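Local coordinates for protein pyruvate kinase (Pseudomonas aeruginosa, PDB 6QXL) that probably catalyses the last step of glycolysis, transfer of the phosphoryl group of phosphoenolpyruvate to ADP to give pyruvate and ATP, with magnesium and potassium as cofactors, at residues 22-27 with 324-329; 89-94 with 145-150; 348-353 with 367-372. One frame throughout, in Å; residues are numbered along the deposited sequence.

Overall arrangement
The three contacts lie in three different parts of the subunit and do not touch one another. Contact 1 is buried and apolar. It joins the first and last helices around the eight-stranded barrel, so it helps close the ring of helices. Contact 2 is partly buried and belongs to the separate mixed sheet that is inserted in the barrel sequence. Backbone hydrogen bonds carry it, with charged side chains on one face. Contact 3 is buried and sets a loop histidine against helix 359-373, beside a neighbouring subunit. Contacts 2 and 3 lie on opposite sides of the chain's centre, their own centres about 56 Å apart.

Contact 1 (22-27 with 324-329); sequences LEQLIL and YPVEAV
Leu25 meets Pro325, Val326 and Val329 with a single methyl group, CD2. Leu25 CD2 is 3.9 Å from Val326 CG2 and the same distance from Val329 CG2. It also lies 3.7 Å from the backbone O of Pro325, and Pro325 CB is a looser neighbour at 4.3 Å. The side chains of Leu25 and Val326 cross obliquely. Val326 uses the same CG2 for a second contact: Gln24 CB packs on it at 3.7 Å. With CG1 anti to the backbone N (chi1 176°), CG2 of Val326 lies beside that N and is the methyl that meets these two consecutive residues of helix 19-28.

The two helical segments run almost parallel, at 7°, with their axes 9.3 Å apart. Leu25 and Val326 are the closest pair of CA atoms, at 5.6 Å. Tyr324 is the N-cap residue of helix 325-340, so the contact uses the first turn of that helix. Farther out, Val329 and Ala328 rest on Leu315 of barrel strand 312-315. Leu22 and Ile26 pack on helix 42-58, and Leu25 also touches Ser16.

These are the first and last helices around the TIM barrel, and they pack where the ring closes. Apart from the Leu25 methyl against Pro325 O, aliphatic side-chain groups make the contact. Its chemistry implies cohesion by apolar burial and fit of shape, without polar pairing between the two segments.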
ATOM      1  N   LEU A  22      -8.890 -24.574 -41.871  1.00 57.17           N
ATOM      2  CA  LEU A  22      -9.819 -24.191 -40.819  1.00 57.42           C
ATOM      3  C   LEU A  22      -9.919 -25.261 -39.742  1.00 54.16           C
ATOM      4  O   LEU A  22      -9.862 -24.957 -38.553  1.00 48.74           O
ATOM      5  CB  LEU A  22     -11.193 -23.882 -41.387  1.00 60.58           C
ATOM      6  CG  LEU A  22     -11.242 -22.581 -42.185  1.00 72.74           C
ATOM      7  CD1 LEU A  22     -12.581 -22.426 -42.876  1.00 77.37           C
ATOM      8  CD2 LEU A  22     -10.978 -21.369 -41.309  1.00 77.59           C
ATOM      9  N   GLU A  23     -10.012 -26.523 -40.147  1.00 61.18           N
ATOM     10  CA  GLU A  23     -10.015 -27.578 -39.148  1.00 65.21           C
ATOM     11  C   GLU A  23      -8.755 -27.511 -38.269  1.00 59.78           C
ATOM     12  O   GLU A  23      -8.839 -27.624 -37.050  1.00 66.15           O
ATOM     13  CB  GLU A  23     -10.168 -28.951 -39.799  1.00 69.87           C
ATOM     14  CG  GLU A  23     -10.350 -30.097 -38.781  1.00 70.65           C
ATOM     15  CD  GLU A  23     -10.931 -31.352 -39.365  1.00 68.54           C
ATOM     16  OE1 GLU A  23     -10.658 -31.709 -40.516  1.00 65.45           O
ATOM     17  OE2 GLU A  23     -11.711 -32.010 -38.649  1.00 69.01           O
ATOM     18  N   GLN A  24      -7.601 -27.298 -38.889  1.00 57.05           N
ATOM     19  CA  GLN A  24      -6.351 -27.215 -38.144  1.00 60.16           C
ATOM     20  C   GLN A  24      -6.278 -26.003 -37.196  1.00 59.23           C
ATOM     21  O   GLN A  24      -5.700 -26.106 -36.112  1.00 48.03           O
ATOM     22  CB  GLN A  24      -5.176 -27.196 -39.096  1.00 64.56           C
ATOM     23  CG  GLN A  24      -4.797 -28.549 -39.659  1.00 69.25           C
ATOM     24  CD  GLN A  24      -3.697 -28.404 -40.703  1.00 78.33           C
ATOM     25  OE1 GLN A  24      -3.966 -28.221 -41.914  1.00 75.03           O
ATOM     26  NE2 GLN A  24      -2.461 -28.411 -40.237  1.00 77.39           N
ATOM     27  N   LEU A  25      -6.865 -24.876 -37.616  1.00 63.82           N
ATOM     28  CA  LEU A  25      -6.942 -23.696 -36.773  1.00 62.14           C
ATOM     29  C   LEU A  25      -7.851 -23.925 -35.560  1.00 64.50           C
ATOM     30  O   LEU A  25      -7.537 -23.492 -34.448  1.00 66.49           O
ATOM     31  CB  LEU A  25      -7.448 -22.478 -37.564  1.00 57.69           C
ATOM     32  CG  LEU A  25      -6.611 -21.894 -38.688  1.00 62.29           C
ATOM     33  CD1 LEU A  25      -7.388 -20.760 -39.361  1.00 59.03           C
ATOM     34  CD2 LEU A  25      -5.261 -21.430 -38.178  1.00 64.98           C
ATOM     35  N   ILE A  26      -8.976 -24.578 -35.792  1.00 59.79           N
ATOM     36  CA  ILE A  26      -9.900 -24.954 -34.720  1.00 57.78           C
ATOM     37  C   ILE A  26      -9.172 -25.840 -33.716  1.00 50.24           C
ATOM     38  O   ILE A  26      -9.249 -25.609 -32.504  1.00 56.70           O
ATOM     39  CB  ILE A  26     -11.152 -25.658 -35.283  1.00 57.66           C
ATOM     40  CG1 ILE A  26     -11.823 -24.688 -36.320  1.00 57.16           C
ATOM     41  CG2 ILE A  26     -12.106 -26.058 -34.189  1.00 56.53           C
ATOM     42  CD1 ILE A  26     -12.277 -23.387 -35.961  1.00 59.09           C
ATOM     43  N   LEU A  27      -8.456 -26.832 -34.212  1.00 42.66           N
ATOM     44  CA  LEU A  27      -7.722 -27.735 -33.321  1.00 51.47           C
ATOM     45  C   LEU A  27      -6.559 -27.059 -32.632  1.00 50.10           C
ATOM     46  O   LEU A  27      -6.188 -27.460 -31.546  1.00 50.25           O
ATOM     47  CB  LEU A  27      -7.223 -28.975 -34.065  1.00 53.20           C
ATOM     48  CG  LEU A  27      -8.306 -29.919 -34.538  1.00 61.47           C
ATOM     49  CD1 LEU A  27      -7.744 -30.782 -35.685  1.00 63.92           C
ATOM     50  CD2 LEU A  27      -8.880 -30.750 -33.385  1.00 61.70           C
ATOM     51  N   TYR A 324       2.133 -19.507 -42.720  1.00 48.16           N
ATOM     52  CA  TYR A 324       2.115 -20.401 -41.556  1.00 45.65           C
ATOM     53  C   TYR A 324       0.990 -20.041 -40.566  1.00 44.89           C
ATOM     54  O   TYR A 324       1.225 -19.850 -39.376  1.00 42.94           O
ATOM     55  CB  TYR A 324       3.464 -20.348 -40.847  1.00 47.94           C
ATOM     56  CG  TYR A 324       4.642 -20.747 -41.680  1.00 50.87           C
ATOM     57  CD1 TYR A 324       5.268 -19.805 -42.482  1.00 48.54           C
ATOM     58  CD2 TYR A 324       5.120 -22.080 -41.708  1.00 55.14           C
ATOM     59  CE1 TYR A 324       6.344 -20.154 -43.263  1.00 49.30           C
ATOM     60  CE2 TYR A 324       6.257 -22.381 -42.416  1.00 54.33           C
ATOM     61  CZ  TYR A 324       6.820 -21.446 -43.219  1.00 53.89           C
ATOM     62  OH  TYR A 324       7.901 -21.781 -43.993  1.00 55.55           O
ATOM     63  N   PRO A 325      -0.253 -19.985 -41.053  1.00 42.92           N
ATOM     64  CA  PRO A 325      -1.354 -19.619 -40.170  1.00 45.00           C
ATOM     65  C   PRO A 325      -1.539 -20.533 -38.955  1.00 49.48           C
ATOM     66  O   PRO A 325      -1.801 -20.058 -37.848  1.00 51.49           O
ATOM     67  CB  PRO A 325      -2.573 -19.660 -41.090  1.00 44.70           C
ATOM     68  CG  PRO A 325      -2.170 -20.517 -42.220  1.00 44.85           C
ATOM     69  CD  PRO A 325      -0.713 -20.267 -42.418  1.00 42.33           C
ATOM     70  N   VAL A 326      -1.376 -21.827 -39.139  1.00 52.09           N
ATOM     71  CA  VAL A 326      -1.585 -22.745 -38.019  1.00 56.59           C
ATOM     72  C   VAL A 326      -0.463 -22.609 -36.999  1.00 50.23           C
ATOM     73  O   VAL A 326      -0.712 -22.546 -35.791  1.00 50.16           O
ATOM     74  CB  VAL A 326      -1.751 -24.193 -38.503  1.00 59.07           C
ATOM     75  CG1 VAL A 326      -1.880 -25.173 -37.342  1.00 61.46           C
ATOM     76  CG2 VAL A 326      -2.971 -24.275 -39.408  1.00 57.90           C
ATOM     77  N   GLU A 327       0.758 -22.499 -37.482  1.00 46.40           N
ATOM     78  CA  GLU A 327       1.909 -22.379 -36.589  1.00 52.05           C
ATOM     79  C   GLU A 327       1.857 -21.074 -35.784  1.00 49.65           C
ATOM     80  O   GLU A 327       2.264 -21.045 -34.623  1.00 42.22           O
ATOM     81  CB  GLU A 327       3.212 -22.488 -37.367  1.00 50.49           C
ATOM     82  CG  GLU A 327       3.399 -23.838 -38.076  1.00 50.50           C
ATOM     83  CD  GLU A 327       2.776 -23.984 -39.475  1.00 48.66           C
ATOM     84  OE1 GLU A 327       1.925 -23.165 -39.922  1.00 50.69           O
ATOM     85  OE2 GLU A 327       3.165 -24.933 -40.157  1.00 54.02           O
ATOM     86  N   ALA A 328       1.319 -20.010 -36.392  1.00 48.68           N
ATOM     87  CA  ALA A 328       1.130 -18.751 -35.686  1.00 48.53           C
ATOM     88  C   ALA A 328       0.184 -18.910 -34.502  1.00 48.15           C
ATOM     89  O   ALA A 328       0.511 -18.498 -33.388  1.00 40.74           O
ATOM     90  CB  ALA A 328       0.640 -17.670 -36.628  1.00 47.25           C
ATOM     91  N   VAL A 329      -0.967 -19.529 -34.733  1.00 43.38           N
ATOM     92  CA  VAL A 329      -1.927 -19.756 -33.658  1.00 39.84           C
ATOM     93  C   VAL A 329      -1.292 -20.605 -32.554  1.00 39.74           C
ATOM     94  O   VAL A 329      -1.394 -20.275 -31.378  1.00 36.54           O
ATOM     95  CB  VAL A 329      -3.208 -20.419 -34.189  1.00 40.85           C
ATOM     96  CG1 VAL A 329      -4.083 -20.950 -33.033  1.00 40.78           C
ATOM     97  CG2 VAL A 329      -3.984 -19.444 -35.068  1.00 40.15           C
TER

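Contact 2 (89-94 with 145-150)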
ATOM      1  N   GLY A  89      12.481  11.015 -52.442  1.00 47.44           N
ATOM      2  CA  GLY A  89      12.687  12.224 -53.228  1.00 46.24           C
ATOM      3  C   GLY A  89      11.802  12.345 -54.451  1.00 46.01           C
ATOM      4  O   GLY A  89      11.647  13.451 -54.980  1.00 49.98           O
ATOM      5  N   ASP A  90      11.194  11.238 -54.893  1.00 42.54           N
ATOM      6  CA  ASP A  90      10.268  11.271 -56.015  1.00 45.89           C
ATOM      7  C   ASP A  90       9.073  12.172 -55.727  1.00 45.95           C
ATOM      8  O   ASP A  90       8.703  12.412 -54.575  1.00 47.88           O
ATOM      9  CB  ASP A  90       9.732   9.873 -56.360  1.00 52.47           C
ATOM     10  CG  ASP A  90      10.788   8.955 -56.969  1.00 62.56           C
ATOM     11  OD1 ASP A  90      11.976   9.360 -56.991  1.00 68.46           O
ATOM     12  OD2 ASP A  90      10.431   7.825 -57.387  1.00 59.87           O
ATOM     13  N   LYS A  91       8.467  12.670 -56.797  1.00 41.58           N
ATOM     14  CA  LYS A  91       7.268  13.486 -56.713  1.00 37.14           C
ATOM     15  C   LYS A  91       6.069  12.632 -57.071  1.00 37.89           C
ATOM     16  O   LYS A  91       6.149  11.742 -57.933  1.00 38.38           O
ATOM     17  CB  LYS A  91       7.351  14.660 -57.657  1.00 38.75           C
ATOM     18  CG  LYS A  91       8.566  15.554 -57.440  1.00 43.91           C
ATOM     19  CD  LYS A  91       8.638  16.208 -56.057  1.00 49.68           C
ATOM     20  CE  LYS A  91       9.759  17.262 -56.141  1.00 50.98           C
ATOM     21  NZ  LYS A  91       9.969  17.798 -54.802  1.00 55.08           N
ATOM     22  N   PHE A  92       4.961  12.873 -56.383  1.00 39.28           N
ATOM     23  CA  PHE A  92       3.777  12.067 -56.576  1.00 35.85           C
ATOM     24  C   PHE A  92       2.531  12.859 -56.228  1.00 37.75           C
ATOM     25  O   PHE A  92       2.560  13.705 -55.340  1.00 44.90           O
ATOM     26  CB  PHE A  92       3.861  10.782 -55.763  1.00 34.22           C
ATOM     27  CG  PHE A  92       2.866   9.752 -56.155  1.00 32.62           C
ATOM     28  CD1 PHE A  92       3.093   8.988 -57.285  1.00 32.25           C
ATOM     29  CD2 PHE A  92       1.687   9.571 -55.442  1.00 33.09           C
ATOM     30  CE1 PHE A  92       2.147   8.040 -57.698  1.00 32.37           C
ATOM     31  CE2 PHE A  92       0.754   8.629 -55.837  1.00 35.50           C
ATOM     32  CZ  PHE A  92       0.991   7.856 -56.971  1.00 32.91           C
ATOM     33  N   ARG A  93       1.441  12.561 -56.927  1.00 34.99           N
ATOM     34  CA  ARG A  93       0.213  13.331 -56.794  1.00 34.76           C
ATOM     35  C   ARG A  93      -0.994  12.449 -56.558  1.00 34.45           C
ATOM     36  O   ARG A  93      -1.115  11.368 -57.144  1.00 34.53           O
ATOM     37  CB  ARG A  93      -0.036  14.143 -58.070  1.00 38.96           C
ATOM     38  CG  ARG A  93       0.903  15.299 -58.277  1.00 45.17           C
ATOM     39  CD  ARG A  93       0.557  16.054 -59.562  1.00 48.94           C
ATOM     40  NE  ARG A  93       0.704  15.271 -60.775  1.00 50.65           N
ATOM     41  CZ  ARG A  93      -0.255  15.059 -61.708  1.00 48.81           C
ATOM     42  NH1 ARG A  93      -1.487  15.498 -61.548  1.00 41.23           N
ATOM     43  NH2 ARG A  93       0.009  14.357 -62.786  1.00 52.12           N
ATOM     44  N   PHE A  94      -1.894  12.957 -55.725  1.00 30.17           N
ATOM     45  CA  PHE A  94      -3.190  12.347 -55.490  1.00 29.02           C
ATOM     46  C   PHE A  94      -4.242  13.310 -56.059  1.00 30.73           C
ATOM     47  O   PHE A  94      -4.316  14.447 -55.595  1.00 27.67           O
ATOM     48  CB  PHE A  94      -3.411  12.140 -54.003  1.00 26.95           C
ATOM     49  CG  PHE A  94      -2.367  11.289 -53.350  1.00 25.65           C
ATOM     50  CD1 PHE A  94      -2.429   9.915 -53.437  1.00 25.43           C
ATOM     51  CD2 PHE A  94      -1.306  11.864 -52.657  1.00 25.77           C
ATOM     52  CE1 PHE A  94      -1.460   9.131 -52.867  1.00 26.74           C
ATOM     53  CE2 PHE A  94      -0.328  11.054 -52.089  1.00 25.08           C
ATOM     54  CZ  PHE A  94      -0.422   9.686 -52.197  1.00 25.55           C
ATOM     55  N   ARG A 145       0.128  17.561 -54.106  1.00 30.90           N
ATOM     56  CA  ARG A 145       1.403  17.317 -54.752  1.00 31.17           C
ATOM     57  C   ARG A 145       2.440  17.056 -53.685  1.00 31.09           C
ATOM     58  O   ARG A 145       2.697  17.924 -52.837  1.00 31.39           O
ATOM     59  CB  ARG A 145       1.822  18.521 -55.571  1.00 33.18           C
ATOM     60  CG  ARG A 145       0.919  18.766 -56.763  1.00 34.73           C
ATOM     61  CD  ARG A 145       1.103  20.146 -57.347  1.00 36.86           C
ATOM     62  NE  ARG A 145      -0.060  20.485 -58.174  1.00 36.37           N
ATOM     63  CZ  ARG A 145      -0.495  21.696 -58.469  1.00 36.59           C
ATOM     64  NH1 ARG A 145       0.256  22.747 -58.114  1.00 36.61           N
ATOM     65  NH2 ARG A 145      -1.554  21.836 -59.231  1.00 37.62           N
ATOM     66  N   CYS A 146       3.045  15.866 -53.732  1.00 29.08           N
ATOM     67  CA  CYS A 146       3.833  15.369 -52.622  1.00 33.67           C
ATOM     68  C   CYS A 146       5.247  14.973 -53.009  1.00 34.31           C
ATOM     69  O   CYS A 146       5.565  14.753 -54.188  1.00 36.93           O
ATOM     70  CB  CYS A 146       3.130  14.164 -51.999  1.00 34.40           C
ATOM     71  SG  CYS A 146       1.397  14.455 -51.539  1.00 37.33           S
ATOM     72  N   ARG A 147       6.091  14.885 -51.995  1.00 37.94           N
ATOM     73  CA  ARG A 147       7.424  14.311 -52.094  1.00 42.41           C
ATOM     74  C   ARG A 147       7.474  13.044 -51.241  1.00 44.18           C
ATOM     75  O   ARG A 147       6.966  13.031 -50.106  1.00 41.18           O
ATOM     76  CB  ARG A 147       8.466  15.321 -51.586  1.00 46.35           C
ATOM     77  CG  ARG A 147       9.888  14.958 -51.946  1.00 44.90           C
ATOM     78  CD  ARG A 147      10.903  15.966 -51.457  1.00 43.53           C
ATOM     79  NE  ARG A 147      11.056  15.982 -50.003  1.00 43.12           N
ATOM     80  CZ  ARG A 147      10.602  16.906 -49.150  1.00 40.76           C
ATOM     81  NH1 ARG A 147       9.884  17.950 -49.581  1.00 45.18           N
ATOM     82  NH2 ARG A 147      10.856  16.788 -47.860  1.00 38.89           N
ATOM     83  N   VAL A 148       8.097  11.994 -51.764  1.00 45.76           N
ATOM     84  CA  VAL A 148       8.222  10.742 -51.029  1.00 39.56           C
ATOM     85  C   VAL A 148       9.339  10.867 -49.986  1.00 38.68           C
ATOM     86  O   VAL A 148      10.474  11.243 -50.297  1.00 40.48           O
ATOM     87  CB  VAL A 148       8.512   9.564 -51.982  1.00 39.20           C
ATOM     88  CG1 VAL A 148       8.775   8.268 -51.204  1.00 41.18           C
ATOM     89  CG2 VAL A 148       7.369   9.400 -52.986  1.00 38.94           C
ATOM     90  N   LEU A 149       8.990  10.580 -48.734  1.00 40.45           N
ATOM     91  CA  LEU A 149       9.949  10.555 -47.625  1.00 38.77           C
ATOM     92  C   LEU A 149      10.500   9.144 -47.421  1.00 41.62           C
ATOM     93  O   LEU A 149      11.691   8.974 -47.157  1.00 44.99           O
ATOM     94  CB  LEU A 149       9.302  11.038 -46.339  1.00 39.60           C
ATOM     95  CG  LEU A 149       8.990  12.545 -46.319  1.00 42.40           C
ATOM     96  CD1 LEU A 149       8.480  12.951 -44.939  1.00 44.37           C
ATOM     97  CD2 LEU A 149      10.156  13.460 -46.795  1.00 43.08           C
ATOM     98  N   ILE A 150       9.625   8.144 -47.507  1.00 39.87           N
ATOM     99  CA  ILE A 150      10.008   6.753 -47.376  1.00 44.16           C
ATOM    100  C   ILE A 150       9.392   5.997 -48.538  1.00 42.74           C
ATOM    101  O   ILE A 150       8.173   5.985 -48.708  1.00 42.41           O
ATOM    102  CB  ILE A 150       9.533   6.164 -46.033  1.00 48.26           C
ATOM    103  CG1 ILE A 150      10.368   6.773 -44.885  1.00 48.28           C
ATOM    104  CG2 ILE A 150       9.630   4.635 -46.027  1.00 45.95           C
ATOM    105  CD1 ILE A 150       9.663   6.802 -43.545  1.00 55.15           C
TER
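Phe92 and Cys146 form the antiparallel hydrogen-bonded pair at the middle of this strand contact. Cys146 N gives a bond of 2.7 Å to Phe92 O; the nitrogen sits nearly along the C=O axis, but the bond is bent at the hydrogen (150°). Phe92 N returns one of 3.0 Å to Cys146 O from above the carbonyl plane. Val148 N then bonds to Asp90 O at 2.9 Å, in the plane of that carbonyl. Gly89 N adds a bond to Val148 O. Gly89 has phi 93°, a backbone conformation that favours glycine.

The tightly packed face carries Phe92 and Cys146. Cys146 SG lies at the edge of the Phe94 ring, 3.9 Å from Phe94 CE2, in a sulfur-aromatic contact. Phe92 CD2 lies over one face of the same ring, toward its rim. Leu125, Leu127 and Met134 also touch Phe94.

The other face is charged and more exposed. Arg93 and Arg145 lie side by side, with Arg93 CG 3.8 Å from Arg145 CG. Their guanidinium groups do not meet, and both residues form salt bridges to Glu143. Lys91 crosses Arg147, and both form salt bridges to Glu137. These acidic partners probably offset the clustered positive charge.

Strand 91-95 lies between strands 143-148 and 107-109 in the mixed sheet. On its other side, strand 143-148 pairs with strand 132-139.

Contact 3 (348-353 with 367-372); sequences SSHRLG and SMYTAN
His350 lays its imidazole against helix 359-373, between Tyr369 and Asn372. His350 ND1 comes within 3.6 Å of Tyr369 CA. His350 CE1 lies 3.2 Å from Asn372 ND2, which sits at the ring edge. The ring and amide planes are 76° apart. The Asn372 amide has its own partners, Ser398 and the backbone O of Arg397.

Tyr369 CG is anti to its backbone N (chi1 171°), which places it beside the carbonyl carbon. The ring turns an edge to the face of His350, a T-shaped pair with planes at 88° and centroids 5.8 Å apart. Ser348 CB lies over a face of the imidazole, toward the rim. Ser348 OG is anti to its own backbone N and accepts a 2.9 Å bond from His350 N. This is an ST turn, and it holds the backbone N of His350.

Tyr369 OH bonds to His350 O of a neighbouring subunit, and the reverse bond is also made. The two Tyr369 rings of the pair stack. The arrangement is a subunit interface of the pyruvate kinase tetramer, built on a helix of the C-terminal alpha/beta domain; glucose-6-phosphate binds elsewhere in the same domain.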
ATOM      1  N   SER A 348      -5.404 -10.297  -7.244  1.00 44.07           N
ATOM      2  CA  SER A 348      -6.305  -9.161  -7.458  1.00 43.04           C
ATOM      3  C   SER A 348      -6.434  -8.318  -6.174  1.00 47.15           C
ATOM      4  O   SER A 348      -6.331  -8.834  -5.062  1.00 44.25           O
ATOM      5  CB  SER A 348      -7.694  -9.661  -7.933  1.00 40.06           C
ATOM      6  OG  SER A 348      -8.611  -8.600  -8.076  1.00 37.44           O
ATOM      7  N   SER A 349      -6.639  -7.019  -6.358  1.00 51.91           N
ATOM      8  CA  SER A 349      -7.045  -6.128  -5.267  1.00 53.49           C
ATOM      9  C   SER A 349      -8.576  -6.161  -4.991  1.00 54.19           C
ATOM     10  O   SER A 349      -9.044  -5.601  -4.006  1.00 56.00           O
ATOM     11  CB  SER A 349      -6.614  -4.696  -5.571  1.00 52.84           C
ATOM     12  OG  SER A 349      -7.347  -4.164  -6.682  1.00 56.94           O
ATOM     13  N   HIS A 350      -9.339  -6.807  -5.881  1.00 52.19           N
ATOM     14  CA  HIS A 350     -10.765  -7.059  -5.695  1.00 48.73           C
ATOM     15  C   HIS A 350     -11.645  -5.824  -5.559  1.00 51.95           C
ATOM     16  O   HIS A 350     -12.674  -5.842  -4.881  1.00 48.36           O
ATOM     17  CB  HIS A 350     -11.051  -8.076  -4.582  1.00 47.11           C
ATOM     18  CG  HIS A 350     -10.484  -9.434  -4.854  1.00 43.94           C
ATOM     19  ND1 HIS A 350     -11.087 -10.401  -5.646  1.00 42.50           N
ATOM     20  CD2 HIS A 350      -9.297  -9.946  -4.480  1.00 36.89           C
ATOM     21  CE1 HIS A 350     -10.300 -11.434  -5.719  1.00 41.67           C
ATOM     22  NE2 HIS A 350      -9.209 -11.223  -5.011  1.00 37.35           N
ATOM     23  N   ARG A 351     -11.212  -4.748  -6.225  1.00 53.04           N
ATOM     24  CA  ARG A 351     -11.925  -3.479  -6.226  1.00 50.26           C
ATOM     25  C   ARG A 351     -12.239  -2.945  -4.819  1.00 52.06           C
ATOM     26  O   ARG A 351     -13.282  -2.323  -4.606  1.00 52.54           O
ATOM     27  CB  ARG A 351     -13.184  -3.607  -7.099  1.00 49.13           C
ATOM     28  CG  ARG A 351     -12.858  -3.985  -8.543  1.00 50.36           C
ATOM     29  CD  ARG A 351     -14.101  -4.097  -9.403  1.00 49.26           C
ATOM     30  NE  ARG A 351     -13.783  -4.136 -10.840  1.00 50.51           N
ATOM     31  CZ  ARG A 351     -14.683  -4.219 -11.813  1.00 51.47           C
ATOM     32  NH1 ARG A 351     -15.991  -4.294 -11.527  1.00 54.96           N
ATOM     33  NH2 ARG A 351     -14.292  -4.210 -13.085  1.00 49.63           N
ATOM     34  N   LEU A 352     -11.311  -3.189  -3.877  1.00 52.19           N
ATOM     35  CA  LEU A 352     -11.442  -2.686  -2.507  1.00 50.95           C
ATOM     36  C   LEU A 352     -11.632  -1.182  -2.478  1.00 48.27           C
ATOM     37  O   LEU A 352     -11.000  -0.446  -3.248  1.00 47.64           O
ATOM     38  CB  LEU A 352     -10.239  -3.055  -1.635  1.00 53.71           C
ATOM     39  CG  LEU A 352     -10.474  -4.126  -0.571  1.00 61.76           C
ATOM     40  CD1 LEU A 352     -10.966  -5.461  -1.110  1.00 60.59           C
ATOM     41  CD2 LEU A 352      -9.157  -4.360   0.160  1.00 68.87           C
ATOM     42  N   GLY A 353     -12.530  -0.740  -1.598  1.00 52.21           N
ATOM     43  CA  GLY A 353     -12.861   0.675  -1.460  1.00 51.34           C
ATOM     44  C   GLY A 353     -13.873   1.200  -2.454  1.00 51.74           C
ATOM     45  O   GLY A 353     -14.336   2.313  -2.283  1.00 53.47           O
ATOM     46  N   SER A 367     -17.819 -13.863  -5.690  1.00 34.57           N
ATOM     47  CA  SER A 367     -17.329 -15.184  -6.063  1.00 33.64           C
ATOM     48  C   SER A 367     -15.853 -15.151  -6.389  1.00 32.09           C
ATOM     49  O   SER A 367     -15.105 -16.053  -5.993  1.00 26.48           O
ATOM     50  CB  SER A 367     -18.103 -15.734  -7.262  1.00 37.79           C
ATOM     51  OG  SER A 367     -19.492 -15.735  -7.023  1.00 37.61           O
ATOM     52  N   MET A 368     -15.423 -14.125  -7.121  1.00 29.76           N
ATOM     53  CA  MET A 368     -13.989 -14.014  -7.428  1.00 32.07           C
ATOM     54  C   MET A 368     -13.173 -13.811  -6.162  1.00 31.27           C
ATOM     55  O   MET A 368     -12.134 -14.463  -5.984  1.00 29.72           O
ATOM     56  CB  MET A 368     -13.727 -12.915  -8.431  1.00 33.28           C
ATOM     57  CG  MET A 368     -14.398 -13.170  -9.773  1.00 38.41           C
ATOM     58  SD  MET A 368     -14.139 -14.829 -10.431  1.00 40.80           S
ATOM     59  CE  MET A 368     -12.417 -14.762 -10.894  1.00 42.24           C
ATOM     60  N   TYR A 369     -13.670 -12.960  -5.255  1.00 31.49           N
ATOM     61  CA  TYR A 369     -13.056 -12.831  -3.935  1.00 30.40           C
ATOM     62  C   TYR A 369     -12.965 -14.176  -3.230  1.00 31.67           C
ATOM     63  O   TYR A 369     -11.904 -14.564  -2.751  1.00 30.89           O
ATOM     64  CB  TYR A 369     -13.835 -11.855  -3.084  1.00 34.53           C
ATOM     65  CG  TYR A 369     -13.423 -11.796  -1.633  1.00 38.44           C
ATOM     66  CD1 TYR A 369     -12.325 -11.031  -1.234  1.00 38.14           C
ATOM     67  CD2 TYR A 369     -14.149 -12.477  -0.658  1.00 38.15           C
ATOM     68  CE1 TYR A 369     -11.974 -10.952   0.098  1.00 39.90           C
ATOM     69  CE2 TYR A 369     -13.810 -12.360   0.682  1.00 40.74           C
ATOM     70  CZ  TYR A 369     -12.732 -11.596   1.053  1.00 38.07           C
ATOM     71  OH  TYR A 369     -12.408 -11.495   2.380  1.00 39.67           O
ATOM     72  N   THR A 370     -14.068 -14.902  -3.180  1.00 29.36           N
ATOM     73  CA  THR A 370     -14.071 -16.168  -2.474  1.00 29.55           C
ATOM     74  C   THR A 370     -13.104 -17.163  -3.106  1.00 32.39           C
ATOM     75  O   THR A 370     -12.318 -17.806  -2.411  1.00 35.98           O
ATOM     76  CB  THR A 370     -15.486 -16.754  -2.425  1.00 28.72           C
ATOM     77  OG1 THR A 370     -16.343 -15.815  -1.782  1.00 30.88           O
ATOM     78  CG2 THR A 370     -15.507 -18.046  -1.661  1.00 30.21           C
ATOM     79  N   ALA A 371     -13.155 -17.284  -4.429  1.00 35.42           N
ATOM     80  CA  ALA A 371     -12.311 -18.250  -5.142  1.00 34.80           C
ATOM     81  C   ALA A 371     -10.830 -17.934  -5.006  1.00 36.72           C
ATOM     82  O   ALA A 371     -10.012 -18.837  -4.826  1.00 42.23           O
ATOM     83  CB  ALA A 371     -12.697 -18.329  -6.602  1.00 35.77           C
ATOM     84  N   ASN A 372     -10.485 -16.656  -5.067  1.00 35.71           N
ATOM     85  CA  ASN A 372      -9.086 -16.269  -4.920  1.00 37.78           C
ATOM     86  C   ASN A 372      -8.526 -16.498  -3.536  1.00 40.01           C
ATOM     87  O   ASN A 372      -7.324 -16.485  -3.390  1.00 43.18           O
ATOM     88  CB  ASN A 372      -8.864 -14.799  -5.329  1.00 38.76           C
ATOM     89  CG  ASN A 372      -8.651 -14.644  -6.831  1.00 38.59           C
ATOM     90  OD1 ASN A 372      -8.783 -15.582  -7.613  1.00 40.09           O
ATOM     91  ND2 ASN A 372      -8.330 -13.451  -7.230  1.00 38.02           N
TER